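Local coordinates for methylmalonyl-CoA carboxyltransferase 5S subunit (PDB 1RQB), which transfers a carboxyl group from the biotin of the 1.3S subunit to pyruvate, forming oxaloacetate, as the cobalt-dependent 5S component of transcarboxylase, at residues E81-E85 against E448-T452; I210-K214 against A241-D247; V249-S254 against N263-V268; L440-N444 against P461-R467. All coordinates share one frame. Numbering follows the deposited sequence.

Interaction 1: residues E81-E85 against E448-T452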
loop_
_atom_site.group_PDB
_atom_site.type_symbol
_atom_site.label_atom_id
_atom_site.label_comp_id
_atom_site.label_asym_id
_atom_site.label_seq_id
_atom_site.Cartn_x
_atom_site.Cartn_y
_atom_site.Cartn_z
ATOM N N GLU A 81 -0.192 -30.006 12.839
ATOM C CA GLU A 81 0.867 -29.497 13.721
ATOM C C GLU A 81 0.293 -29.218 15.111
ATOM O O GLU A 81 -0.828 -28.731 15.245
ATOM C CB GLU A 81 1.421 -28.197 13.126
ATOM C CG GLU A 81 2.542 -27.575 13.931
ATOM C CD GLU A 81 3.076 -26.311 13.285
ATOM O OE1 GLU A 81 2.731 -26.050 12.108
ATOM O OE2 GLU A 81 3.848 -25.585 13.947
ATOM N N ASP A 82 1.055 -29.543 16.148
ATOM C CA ASP A 82 0.592 -29.268 17.516
ATOM C C ASP A 82 0.924 -27.803 17.815
ATOM O O ASP A 82 2.093 -27.420 17.829
ATOM C CB ASP A 82 1.315 -30.176 18.521
ATOM C CG ASP A 82 0.682 -30.133 19.905
ATOM O OD1 ASP A 82 0.163 -29.062 20.287
ATOM O OD2 ASP A 82 0.710 -31.167 20.612
ATOM N N PRO A 83 -0.096 -26.968 18.064
ATOM C CA PRO A 83 0.130 -25.540 18.350
ATOM C C PRO A 83 1.066 -25.310 19.538
ATOM O O PRO A 83 1.810 -24.332 19.577
ATOM C CB PRO A 83 -1.274 -25.006 18.646
ATOM C CG PRO A 83 -2.207 -26.019 18.050
ATOM C CD PRO A 83 -1.506 -27.335 18.262
ATOM N N TRP A 84 1.022 -26.205 20.518
ATOM C CA TRP A 84 1.878 -26.052 21.703
ATOM C C TRP A 84 3.344 -26.297 21.332
ATOM O O TRP A 84 4.249 -25.703 21.916
ATOM C CB TRP A 84 1.403 -26.998 22.821
ATOM C CG TRP A 84 -0.012 -26.686 23.286
ATOM C CD1 TRP A 84 -1.165 -27.287 22.861
ATOM C CD2 TRP A 84 -0.414 -25.674 24.223
ATOM N NE1 TRP A 84 -2.250 -26.718 23.472
ATOM C CE2 TRP A 84 -1.823 -25.725 24.312
ATOM C CE3 TRP A 84 0.279 -24.728 24.996
ATOM C CZ2 TRP A 84 -2.557 -24.864 25.144
ATOM C CZ3 TRP A 84 -0.448 -23.877 25.824
ATOM C CH2 TRP A 84 -1.852 -23.949 25.893
ATOM N N GLU A 85 3.595 -27.165 20.359
ATOM C CA GLU A 85 4.984 -27.412 19.944
ATOM C C GLU A 85 5.500 -26.182 19.195
ATOM O O GLU A 85 6.676 -25.832 19.284
ATOM C CB GLU A 85 5.057 -28.644 19.039
ATOM C CG GLU A 85 6.456 -28.976 18.544
ATOM C CD GLU A 85 7.385 -29.464 19.645
ATOM O OE1 GLU A 85 8.545 -29.815 19.325
ATOM O OE2 GLU A 85 6.963 -29.500 20.825
ATOM N N GLU A 448 -2.416 -29.686 27.893
ATOM C CA GLU A 448 -2.401 -29.038 26.573
ATOM C C GLU A 448 -3.327 -29.784 25.610
ATOM O O GLU A 448 -4.071 -29.165 24.851
ATOM C CB GLU A 448 -0.985 -28.996 25.981
ATOM C CG GLU A 448 -0.019 -28.009 26.629
ATOM C CD GLU A 448 0.681 -28.537 27.877
ATOM O OE1 GLU A 448 1.688 -27.913 28.283
ATOM O OE2 GLU A 448 0.232 -29.552 28.452
ATOM N N ASP A 449 -3.282 -31.117 25.640
ATOM C CA ASP A 449 -4.119 -31.944 24.760
ATOM C C ASP A 449 -5.586 -31.860 25.191
ATOM O O ASP A 449 -6.483 -31.897 24.350
ATOM C CB ASP A 449 -3.636 -33.401 24.775
ATOM C CG ASP A 449 -2.803 -33.764 23.543
ATOM O OD1 ASP A 449 -2.166 -32.866 22.940
ATOM O OD2 ASP A 449 -2.772 -34.965 23.191
ATOM N N VAL A 450 -5.847 -31.766 26.495
ATOM C CA VAL A 450 -7.239 -31.629 26.948
ATOM C C VAL A 450 -7.777 -30.289 26.440
ATOM O O VAL A 450 -8.928 -30.181 26.020
ATOM C CB VAL A 450 -7.346 -31.687 28.501
ATOM C CG1 VAL A 450 -8.791 -31.458 28.946
ATOM C CG2 VAL A 450 -6.854 -33.053 29.007
ATOM N N LEU A 451 -6.928 -29.265 26.459
ATOM C CA LEU A 451 -7.336 -27.943 25.961
ATOM C C LEU A 451 -7.643 -28.043 24.466
ATOM O O LEU A 451 -8.627 -27.486 23.981
ATOM C CB LEU A 451 -6.227 -26.913 26.213
ATOM C CG LEU A 451 -6.087 -26.537 27.685
ATOM C CD1 LEU A 451 -4.774 -25.833 27.944
ATOM C CD2 LEU A 451 -7.269 -25.652 28.089
ATOM N N THR A 452 -6.812 -28.772 23.726
ATOM C CA THR A 452 -7.066 -28.902 22.285
ATOM C C THR A 452 -8.444 -29.529 22.070
ATOM O O THR A 452 -9.205 -29.107 21.199
ATOM C CB THR A 452 -5.985 -29.757 21.590
ATOM O OG1 THR A 452 -4.737 -29.062 21.646
ATOM C CG2 THR A 452 -6.342 -30.003 20.120
HETATM O O HOH W 1 -2.620 -30.525 21.421
HETATM O O HOH W 2 0.224 -31.252 23.245
#

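Interaction 2: residues I210-K214 against A241-D247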
loop_
_atom_site.group_PDB
_atom_site.type_symbol
_atom_site.label_atom_id
_atom_site.label_comp_id
_atom_site.label_asym_id
_atom_site.label_seq_id
_atom_site.Cartn_x
_atom_site.Cartn_y
_atom_site.Cartn_z
ATOM N N ILE A 210 -6.355 8.611 20.745
ATOM C CA ILE A 210 -5.103 8.376 21.482
ATOM C C ILE A 210 -4.833 9.549 22.425
ATOM O O ILE A 210 -4.447 9.364 23.579
ATOM C CB ILE A 210 -3.891 8.231 20.531
ATOM C CG1 ILE A 210 -4.050 6.991 19.644
ATOM C CG2 ILE A 210 -2.600 8.132 21.341
ATOM C CD1 ILE A 210 -4.106 5.714 20.404
ATOM N N LYS A 211 -5.052 10.757 21.933
ATOM C CA LYS A 211 -4.823 11.959 22.747
ATOM C C LYS A 211 -5.798 11.991 23.929
ATOM O O LYS A 211 -5.410 12.310 25.052
ATOM C CB LYS A 211 -5.006 13.201 21.867
ATOM C CG LYS A 211 -4.569 14.507 22.516
ATOM C CD LYS A 211 -3.074 14.444 22.842
ATOM C CE LYS A 211 -2.558 15.766 23.397
ATOM N NZ LYS A 211 -2.596 16.830 22.356
ATOM N N ALA A 212 -7.063 11.652 23.699
ATOM C CA ALA A 212 -8.060 11.703 24.779
ATOM C C ALA A 212 -7.751 10.672 25.865
ATOM O O ALA A 212 -7.947 10.936 27.051
ATOM C CB ALA A 212 -9.473 11.492 24.222
ATOM N N ILE A 213 -7.280 9.495 25.473
ATOM C CA ILE A 213 -6.954 8.457 26.463
ATOM C C ILE A 213 -5.753 8.906 27.298
ATOM O O ILE A 213 -5.771 8.815 28.525
ATOM C CB ILE A 213 -6.650 7.099 25.772
ATOM C CG1 ILE A 213 -7.939 6.551 25.141
ATOM C CG2 ILE A 213 -6.126 6.084 26.803
ATOM C CD1 ILE A 213 -7.771 5.225 24.355
ATOM N N LYS A 214 -4.725 9.412 26.619
ATOM C CA LYS A 214 -3.505 9.892 27.287
ATOM C C LYS A 214 -3.829 11.060 28.221
ATOM O O LYS A 214 -3.311 11.124 29.334
ATOM C CB LYS A 214 -2.468 10.362 26.255
ATOM C CG LYS A 214 -1.779 9.255 25.413
ATOM C CD LYS A 214 -0.778 8.492 26.243
ATOM C CE LYS A 214 -0.061 7.432 25.420
ATOM N NZ LYS A 214 1.179 6.962 26.091
ATOM N N ALA A 241 -1.192 8.818 15.051
ATOM C CA ALA A 241 -1.235 8.188 16.379
ATOM C C ALA A 241 0.091 8.452 17.097
ATOM O O ALA A 241 0.125 8.666 18.307
ATOM C CB ALA A 241 -1.485 6.676 16.252
ATOM N N ILE A 242 1.181 8.448 16.344
ATOM C CA ILE A 242 2.503 8.717 16.928
ATOM C C ILE A 242 2.551 10.180 17.379
ATOM O O ILE A 242 3.080 10.495 18.443
ATOM C CB ILE A 242 3.621 8.400 15.904
ATOM C CG1 ILE A 242 3.720 6.876 15.740
ATOM C CG2 ILE A 242 4.971 9.008 16.363
ATOM C CD1 ILE A 242 4.564 6.430 14.555
ATOM N N GLU A 243 1.977 11.082 16.593
ATOM C CA GLU A 243 1.956 12.491 17.011
ATOM C C GLU A 243 1.116 12.642 18.283
ATOM O O GLU A 243 1.391 13.505 19.114
ATOM C CB GLU A 243 1.405 13.391 15.885
ATOM C CG GLU A 243 2.314 13.418 14.641
ATOM C CD GLU A 243 1.752 14.236 13.468
ATOM O OE1 GLU A 243 0.511 14.348 13.343
ATOM O OE2 GLU A 243 2.564 14.753 12.657
ATOM N N ALA A 244 0.110 11.787 18.454
ATOM C CA ALA A 244 -0.760 11.878 19.636
ATOM C C ALA A 244 -0.123 11.189 20.845
ATOM O O ALA A 244 -0.646 11.277 21.954
ATOM C CB ALA A 244 -2.124 11.275 19.342
ATOM N N GLY A 245 0.988 10.487 20.637
ATOM C CA GLY A 245 1.663 9.834 21.753
ATOM C C GLY A 245 1.582 8.318 21.892
ATOM O O GLY A 245 1.912 7.781 22.950
ATOM N N VAL A 246 1.161 7.616 20.845
ATOM C CA VAL A 246 1.059 6.151 20.939
ATOM C C VAL A 246 2.437 5.557 21.238
ATOM O O VAL A 246 3.459 6.005 20.719
ATOM C CB VAL A 246 0.437 5.545 19.653
ATOM C CG1 VAL A 246 1.482 5.441 18.522
ATOM C CG2 VAL A 246 -0.164 4.181 19.984
ATOM N N ASP A 247 2.449 4.518 22.065
ATOM C CA ASP A 247 3.705 3.902 22.521
ATOM C C ASP A 247 4.255 2.858 21.548
ATOM O O ASP A 247 5.468 2.786 21.357
ATOM C CB ASP A 247 3.473 3.254 23.885
ATOM C CG ASP A 247 2.983 4.257 24.913
ATOM O OD1 ASP A 247 3.837 4.876 25.577
ATOM O OD2 ASP A 247 1.752 4.457 25.029
HETATM O O HOH W 3 0.021 15.337 21.084
HETATM O O HOH W 4 2.885 9.071 25.682
#

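Interaction 3: residues V249-S254 against N263-V268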
loop_
_atom_site.group_PDB
_atom_site.type_symbol
_atom_site.label_atom_id
_atom_site.label_comp_id
_atom_site.label_asym_id
_atom_site.label_seq_id
_atom_site.Cartn_x
_atom_site.Cartn_y
_atom_site.Cartn_z
ATOM N N VAL A 249 3.337 0.534 17.689
ATOM C CA VAL A 249 2.434 0.300 16.551
ATOM C C VAL A 249 2.766 -1.065 15.944
ATOM O O VAL A 249 3.922 -1.487 15.976
ATOM C CB VAL A 249 2.533 1.432 15.474
ATOM C CG1 VAL A 249 2.046 2.777 16.082
ATOM C CG2 VAL A 249 3.954 1.570 14.968
ATOM N N ASP A 250 1.748 -1.786 15.451
ATOM C CA ASP A 250 1.939 -3.119 14.858
ATOM C C ASP A 250 2.132 -3.002 13.345
ATOM O O ASP A 250 1.401 -2.276 12.671
ATOM C CB ASP A 250 0.723 -4.026 15.099
ATOM C CG ASP A 250 0.438 -4.275 16.563
ATOM O OD1 ASP A 250 1.145 -3.713 17.426
ATOM O OD2 ASP A 250 -0.510 -5.044 16.843
ATOM N N THR A 251 3.103 -3.744 12.813
ATOM C CA THR A 251 3.383 -3.730 11.370
ATOM C C THR A 251 3.819 -5.128 10.926
ATOM O O THR A 251 4.077 -6.009 11.746
ATOM C CB THR A 251 4.522 -2.724 11.025
ATOM O OG1 THR A 251 5.732 -3.146 11.674
ATOM C CG2 THR A 251 4.172 -1.309 11.511
ATOM N N ALA A 252 3.905 -5.315 9.616
ATOM C CA ALA A 252 4.327 -6.607 9.053
ATOM C C ALA A 252 5.495 -6.367 8.096
ATOM O O ALA A 252 5.476 -5.404 7.330
ATOM C CB ALA A 252 3.157 -7.260 8.285
ATOM N N ILE A 253 6.495 -7.251 8.122
ATOM C CA ILE A 253 7.651 -7.106 7.222
ATOM C C ILE A 253 7.127 -6.858 5.805
ATOM O O ILE A 253 6.146 -7.466 5.377
ATOM C CB ILE A 253 8.583 -8.343 7.326
ATOM C CG1 ILE A 253 10.014 -7.967 6.886
ATOM C CG2 ILE A 253 8.014 -9.499 6.520
ATOM C CD1 ILE A 253 10.704 -6.974 7.824
ATOM N N SER A 254 7.801 -5.978 5.062
ATOM C CA SER A 254 7.324 -5.495 3.757
ATOM C C SER A 254 6.972 -6.581 2.735
ATOM O O SER A 254 6.061 -6.370 1.935
ATOM C CB SER A 254 8.314 -4.478 3.159
ATOM O OG SER A 254 9.552 -5.072 2.832
ATOM N N ASN A 263 0.412 -2.433 7.417
ATOM C CA ASN A 263 1.393 -1.474 6.889
ATOM C C ASN A 263 2.777 -2.092 7.102
ATOM O O ASN A 263 2.994 -2.808 8.080
ATOM C CB ASN A 263 1.215 -0.126 7.594
ATOM C CG ASN A 263 -0.174 0.453 7.356
ATOM O OD1 ASN A 263 -0.543 0.760 6.224
ATOM N ND2 ASN A 263 -0.967 0.558 8.422
ATOM N N PRO A 264 3.714 -1.850 6.164
ATOM C CA PRO A 264 5.082 -2.382 6.184
ATOM C C PRO A 264 6.000 -1.865 7.294
ATOM O O PRO A 264 6.143 -0.660 7.496
ATOM C CB PRO A 264 5.621 -2.046 4.780
ATOM C CG PRO A 264 4.419 -1.509 4.013
ATOM C CD PRO A 264 3.570 -0.882 5.063
ATOM N N THR A 265 6.635 -2.806 7.985
ATOM C CA THR A 265 7.542 -2.489 9.098
ATOM C C THR A 265 8.620 -1.496 8.655
ATOM O O THR A 265 8.824 -0.459 9.284
ATOM C CB THR A 265 8.225 -3.781 9.608
ATOM O OG1 THR A 265 7.224 -4.667 10.124
ATOM C CG2 THR A 265 9.268 -3.461 10.695
ATOM N N GLU A 266 9.312 -1.812 7.567
ATOM C CA GLU A 266 10.409 -0.941 7.119
ATOM C C GLU A 266 9.886 0.432 6.689
ATOM O O GLU A 266 10.547 1.444 6.917
ATOM C CB GLU A 266 11.169 -1.591 5.973
ATOM C CG GLU A 266 11.720 -2.966 6.319
ATOM C CD GLU A 266 10.880 -4.078 5.710
ATOM O OE1 GLU A 266 9.690 -4.219 6.077
ATOM O OE2 GLU A 266 11.410 -4.799 4.846
ATOM N N SER A 267 8.717 0.478 6.055
ATOM C CA SER A 267 8.163 1.769 5.620
ATOM C C SER A 267 7.837 2.632 6.840
ATOM O O SER A 267 8.121 3.830 6.860
ATOM C CB SER A 267 6.904 1.550 4.781
ATOM O OG SER A 267 7.215 0.835 3.593
ATOM N N VAL A 268 7.247 2.025 7.868
ATOM C CA VAL A 268 6.901 2.778 9.082
ATOM C C VAL A 268 8.178 3.273 9.764
ATOM O O VAL A 268 8.234 4.400 10.252
ATOM C CB VAL A 268 6.052 1.917 10.049
ATOM C CG1 VAL A 268 5.928 2.592 11.405
ATOM C CG2 VAL A 268 4.668 1.731 9.456
HETATM O O HOH W 5 -0.191 -1.700 10.343
#

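Interaction 4: residues L440-N444 against P461-R467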
loop_
_atom_site.group_PDB
_atom_site.type_symbol
_atom_site.label_atom_id
_atom_site.label_comp_id
_atom_site.label_asym_id
_atom_site.label_seq_id
_atom_site.Cartn_x
_atom_site.Cartn_y
_atom_site.Cartn_z
ATOM N N LEU A 440 -9.579 -40.694 23.426
ATOM C CA LEU A 440 -9.213 -40.575 22.006
ATOM C C LEU A 440 -7.829 -41.168 21.739
ATOM O O LEU A 440 -6.871 -40.911 22.467
ATOM C CB LEU A 440 -9.218 -39.103 21.582
ATOM C CG LEU A 440 -10.539 -38.353 21.781
ATOM C CD1 LEU A 440 -10.356 -36.892 21.408
ATOM C CD2 LEU A 440 -11.626 -38.992 20.924
ATOM N N LYS A 441 -7.726 -41.955 20.676
ATOM C CA LYS A 441 -6.436 -42.542 20.288
ATOM C C LYS A 441 -5.469 -41.400 19.964
ATOM O O LYS A 441 -5.822 -40.468 19.244
ATOM C CB LYS A 441 -6.621 -43.428 19.053
ATOM C CG LYS A 441 -5.333 -44.040 18.525
ATOM C CD LYS A 441 -5.584 -44.839 17.256
ATOM C CE LYS A 441 -4.286 -45.412 16.700
ATOM N NZ LYS A 441 -4.486 -46.079 15.381
ATOM N N GLY A 442 -4.252 -41.468 20.500
ATOM C CA GLY A 442 -3.280 -40.420 20.252
ATOM C C GLY A 442 -3.133 -39.412 21.384
ATOM O O GLY A 442 -2.117 -38.724 21.473
ATOM N N PHE A 443 -4.147 -39.310 22.241
ATOM C CA PHE A 443 -4.118 -38.391 23.388
ATOM C C PHE A 443 -2.825 -38.615 24.177
ATOM O O PHE A 443 -2.504 -39.745 24.537
ATOM C CB PHE A 443 -5.356 -38.645 24.262
ATOM C CG PHE A 443 -5.390 -37.839 25.524
ATOM C CD1 PHE A 443 -5.172 -38.449 26.754
ATOM C CD2 PHE A 443 -5.646 -36.472 25.488
ATOM C CE1 PHE A 443 -5.206 -37.714 27.936
ATOM C CE2 PHE A 443 -5.683 -35.722 26.663
ATOM C CZ PHE A 443 -5.462 -36.344 27.892
ATOM N N ASN A 444 -2.085 -37.540 24.467
ATOM C CA ASN A 444 -0.798 -37.700 25.160
ATOM C C ASN A 444 -0.892 -37.418 26.662
ATOM O O ASN A 444 0.134 -37.294 27.329
ATOM C CB ASN A 444 0.295 -36.825 24.512
ATOM C CG ASN A 444 0.034 -35.333 24.648
ATOM O OD1 ASN A 444 -0.734 -34.893 25.501
ATOM N ND2 ASN A 444 0.701 -34.539 23.805
ATOM N N PRO A 461 -10.037 -35.338 17.563
ATOM C CA PRO A 461 -9.905 -36.776 17.279
ATOM C C PRO A 461 -9.001 -37.111 16.091
ATOM O O PRO A 461 -8.115 -37.960 16.190
ATOM C CB PRO A 461 -11.349 -37.213 17.033
ATOM C CG PRO A 461 -12.122 -36.307 17.946
ATOM C CD PRO A 461 -11.455 -34.963 17.691
ATOM N N VAL A 462 -9.237 -36.448 14.966
ATOM C CA VAL A 462 -8.446 -36.697 13.753
ATOM C C VAL A 462 -6.997 -36.255 13.971
ATOM O O VAL A 462 -6.058 -36.958 13.603
ATOM C CB VAL A 462 -9.028 -35.938 12.545
ATOM C CG1 VAL A 462 -8.089 -36.060 11.343
ATOM C CG2 VAL A 462 -10.391 -36.508 12.191
ATOM N N PHE A 463 -6.811 -35.097 14.588
ATOM C CA PHE A 463 -5.450 -34.587 14.814
ATOM C C PHE A 463 -4.639 -35.549 15.687
ATOM O O PHE A 463 -3.507 -35.895 15.350
ATOM C CB PHE A 463 -5.490 -33.204 15.473
ATOM C CG PHE A 463 -4.139 -32.701 15.883
ATOM C CD1 PHE A 463 -3.115 -32.577 14.943
ATOM C CD2 PHE A 463 -3.870 -32.394 17.208
ATOM C CE1 PHE A 463 -1.845 -32.157 15.325
ATOM C CE2 PHE A 463 -2.596 -31.972 17.601
ATOM C CZ PHE A 463 -1.586 -31.854 16.660
ATOM N N PHE A 464 -5.210 -35.984 16.805
ATOM C CA PHE A 464 -4.491 -36.874 17.729
ATOM C C PHE A 464 -4.063 -38.163 17.026
ATOM O O PHE A 464 -3.015 -38.731 17.333
ATOM C CB PHE A 464 -5.375 -37.235 18.931
ATOM C CG PHE A 464 -5.586 -36.105 19.911
ATOM C CD1 PHE A 464 -6.581 -36.198 20.879
ATOM C CD2 PHE A 464 -4.790 -34.963 19.878
ATOM C CE1 PHE A 464 -6.782 -35.170 21.806
ATOM C CE2 PHE A 464 -4.980 -33.929 20.798
ATOM C CZ PHE A 464 -5.980 -34.034 21.764
ATOM N N GLU A 465 -4.861 -38.622 16.072
ATOM C CA GLU A 465 -4.547 -39.883 15.386
ATOM C C GLU A 465 -3.423 -39.709 14.360
ATOM O O GLU A 465 -2.681 -40.655 14.097
ATOM C CB GLU A 465 -5.786 -40.421 14.672
ATOM C CG GLU A 465 -5.581 -41.820 14.099
ATOM C CD GLU A 465 -6.255 -42.023 12.755
ATOM O OE1 GLU A 465 -7.435 -41.635 12.610
ATOM O OE2 GLU A 465 -5.604 -42.585 11.847
ATOM N N HIS A 466 -3.265 -38.509 13.803
ATOM C CA HIS A 466 -2.273 -38.293 12.738
ATOM C C HIS A 466 -1.058 -37.472 13.177
ATOM O O HIS A 466 -0.080 -37.392 12.437
ATOM C CB HIS A 466 -2.945 -37.568 11.573
ATOM C CG HIS A 466 -3.895 -38.423 10.795
ATOM N ND1 HIS A 466 -3.473 -39.477 10.012
ATOM C CD2 HIS A 466 -5.241 -38.370 10.663
ATOM C CE1 HIS A 466 -4.519 -40.034 9.428
ATOM N NE2 HIS A 466 -5.603 -39.381 9.806
ATOM N N ARG A 467 -1.112 -36.858 14.353
ATOM C CA ARG A 467 -0.027 -35.985 14.827
ATOM C C ARG A 467 1.359 -36.619 14.695
ATOM O O ARG A 467 2.329 -35.921 14.401
ATOM C CB ARG A 467 -0.261 -35.570 16.288
ATOM C CG ARG A 467 0.959 -34.890 16.938
ATOM C CD ARG A 467 0.611 -34.303 18.303
ATOM N NE ARG A 467 -0.024 -35.278 19.186
ATOM C CZ ARG A 467 -0.687 -34.952 20.289
ATOM N NH1 ARG A 467 -0.792 -33.672 20.641
ATOM N NH2 ARG A 467 -1.263 -35.898 21.028
HETATM O O HOH W 6 -8.017 -39.699 18.180
#

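Interaction 1: residues E81-E85 against E448-T452
Glu448, in the first turn of helix 447-455, lies against the indole of Trp84: its CB sits 3.5 Å from the centroid of the Trp84 five-membered ring and 6° off the ring normal, a CH-pi contact over the face. Its carboxylate leads away and is bound by Asn129. One residue on, the carboxylate of Asp449 comes back near that of Asp82, with Asp82 OD2 and Asp449 OD1 4.1 Å apart. Two like charges this close need compensation, and Arg467 supplies it with salt bridges to both. Water 2 also links them, 2.7 Å from Asp82 OD2 and 2.9 Å from Asp449 OD1. Asp82 has a further task, since its OD1 accepts from Trp84 N at 3.0 Å and so N-caps helix 83-93. Leu451 CD1 then packs on Trp84 CZ2 at 3.7 Å, and Thr452 OG1 lies at the indole edge, 3.9 Å from Trp84 NE1. Tyr72 OH hydrogen-bonds both Thr452 OG1 and Trp84 NE1, tying this end together. With 236 Å² buried in total, the contact sets the capped N-terminus of a barrel helix, its tryptophan projecting, against a helix of the C-terminal conserved carboxylase domain: an interdomain interface of the TIM-barrel carboxyltransferase.

Interaction 2: residues I210-K214 against A241-D247
Ile210 and Ala244 form the apolar centre, burying 74 and 66 Å², with Ile210 CB 3.7 Å from Ala244 CB. The small alanine lets the backbones come close: the CA atoms of Lys211 and Ala244 are 5.1 Å apart, and Lys211 N lies 3.9 Å from Ala244 CB. Around this pair Ile210 extends the apolar patch, its CG1 4.3 Å from Ala241 CB and its CD1 4.3 Å from Val246 CG2. Gly245 follows, with a positive phi of 107° and its N bonded to Ile242 O at 3.0 Å, while Val246 N reaches Ala241 O at 2.9 Å; these two bonds define a Schellman motif ending helix 234-243. A CB at Gly245 would be jammed against the preceding carbonyl. Beyond the turn, Lys214 passes along the chain, its CE 3.2 Å from Gly245 O, and its NZ forms a salt bridge with Asp247 OD2 at 2.8 Å. Water 4 joins Lys214 NZ (2.7 Å) to Gly245 O (3.2 Å). Asp247 OD2 also accepts from Ile223 N. On the other flank Lys211 NZ pairs with Glu18, and water 3 links it weakly to Glu243 O, while Glu243 itself bridges to Lys240 of the second subunit. Helices 203-217 and 234-243 flank strand 223-225, which leads into strand 248-251 by way of the second helix: adjacent beta-alpha units of a TIM barrel, packed side by side in its outer helical layer.

Interaction 3: residues V249-S254 against N263-V268
Thr251, Thr265 and Glu266 bury 74, 60 and 55 Å² here. Thr251 points toward the other segment and its OG1 donates to Thr265 OG1 at 2.6 Å, while Glu29 is a further partner of that second hydroxyl. The Thr251 methyl meets the first turn of helix 265-271, its CG2 lying 3.7 Å from Val268 CG2, and Val249 CG2 continues the apolar strip at 4.2 Å from Val268 CG1. Thr265 is the first residue of helix 265-271, and its backbone N donates to Ala252 O at 2.9 Å (157°). With Ala252 N to Asn263 O at 3.1 Å (167°), this makes a single beta bridge between Ala252 and Pro264, whose CA also approaches Ala252 O at 3.3 Å. Glu266 holds the far end with both carboxylate oxygens: OE1 accepts from Ser254 N and OE2 from Ser254 OG, each at 2.8 Å. Val309 of the second subunit packs on Ser254 and Pro264. Strand 248-251, the loop after it and the following helix thus form one beta-alpha unit of the TIM barrel. The loop runs close to the active site, the Ala252 side chain lying about 4 Å from that of substrate-binding Ala35 and about 10 Å from the cobalt ion.

Interaction 4: residues L440-N444 against P461-R467
This is a surface contact between a type II beta turn, Leu440 to Phe443, and helix 460-466, within the conserved carboxylase domain; the turn lies in the loop joining helices 430-437 and 447-455. Its closing bond runs from Phe443 N to Leu440 O at 3.2 Å. Gly442, with phi 101° and psi -21°, suits the third position of such a turn, and it must also be small, because a CB there would fall 2.0 Å from Phe464 O. Instead its CA rests 3.4 Å from that oxygen, in a CA-H...O contact with an angle of 153° at the hydrogen. Phe464 lies at the centre of the contact, with 90 Å² buried: Leu440 CD1 touches its CD1 at 3.9 Å, Phe443 CA lies over one face of the ring, and Phe443 CD2 is 4.1 Å from Phe464 CE1. Leu440 CD1 also meets Pro461 CG at 3.9 Å, closing the apolar part at the start of the segment. Water 6 spans the exposed side, donating to both Lys441 O and Pro461 O at 2.6 Å. At the other end the guanidinium of Arg467 is shared. Its NH1 makes salt bridges with Asp449 and Asp82, while Arg467 NH2 donates to Gly442 O at 3.0 Å with an N-H...O angle of 134°.

In the fold
Interactions 1 and 4, centres 11 Å apart, form one continuous region: Arg467 of the segment 461-467 reaches from interaction 4 into interaction 1, its NH1 2.8 Å from Asp449 OD1 and 2.9 Å from Asp82 OD2, and Phe464 CZ packs 3.4 Å from Asp449 O. Both lie away from the cobalt and substrate sites. Interactions 2 and 3 belong to successive beta-alpha units of the barrel, with centres 19 Å apart and segments adjoining at helix 234-243 and strand 248-251. Of these, interaction 3 approaches the cobalt site, whereas in interaction 2 the side chain of Val246 is about 9 Å from that of His226, a cobalt ligand. Interactions 1 and 2 lie on opposite sides of the chain's centre, 38 Å apart between centres.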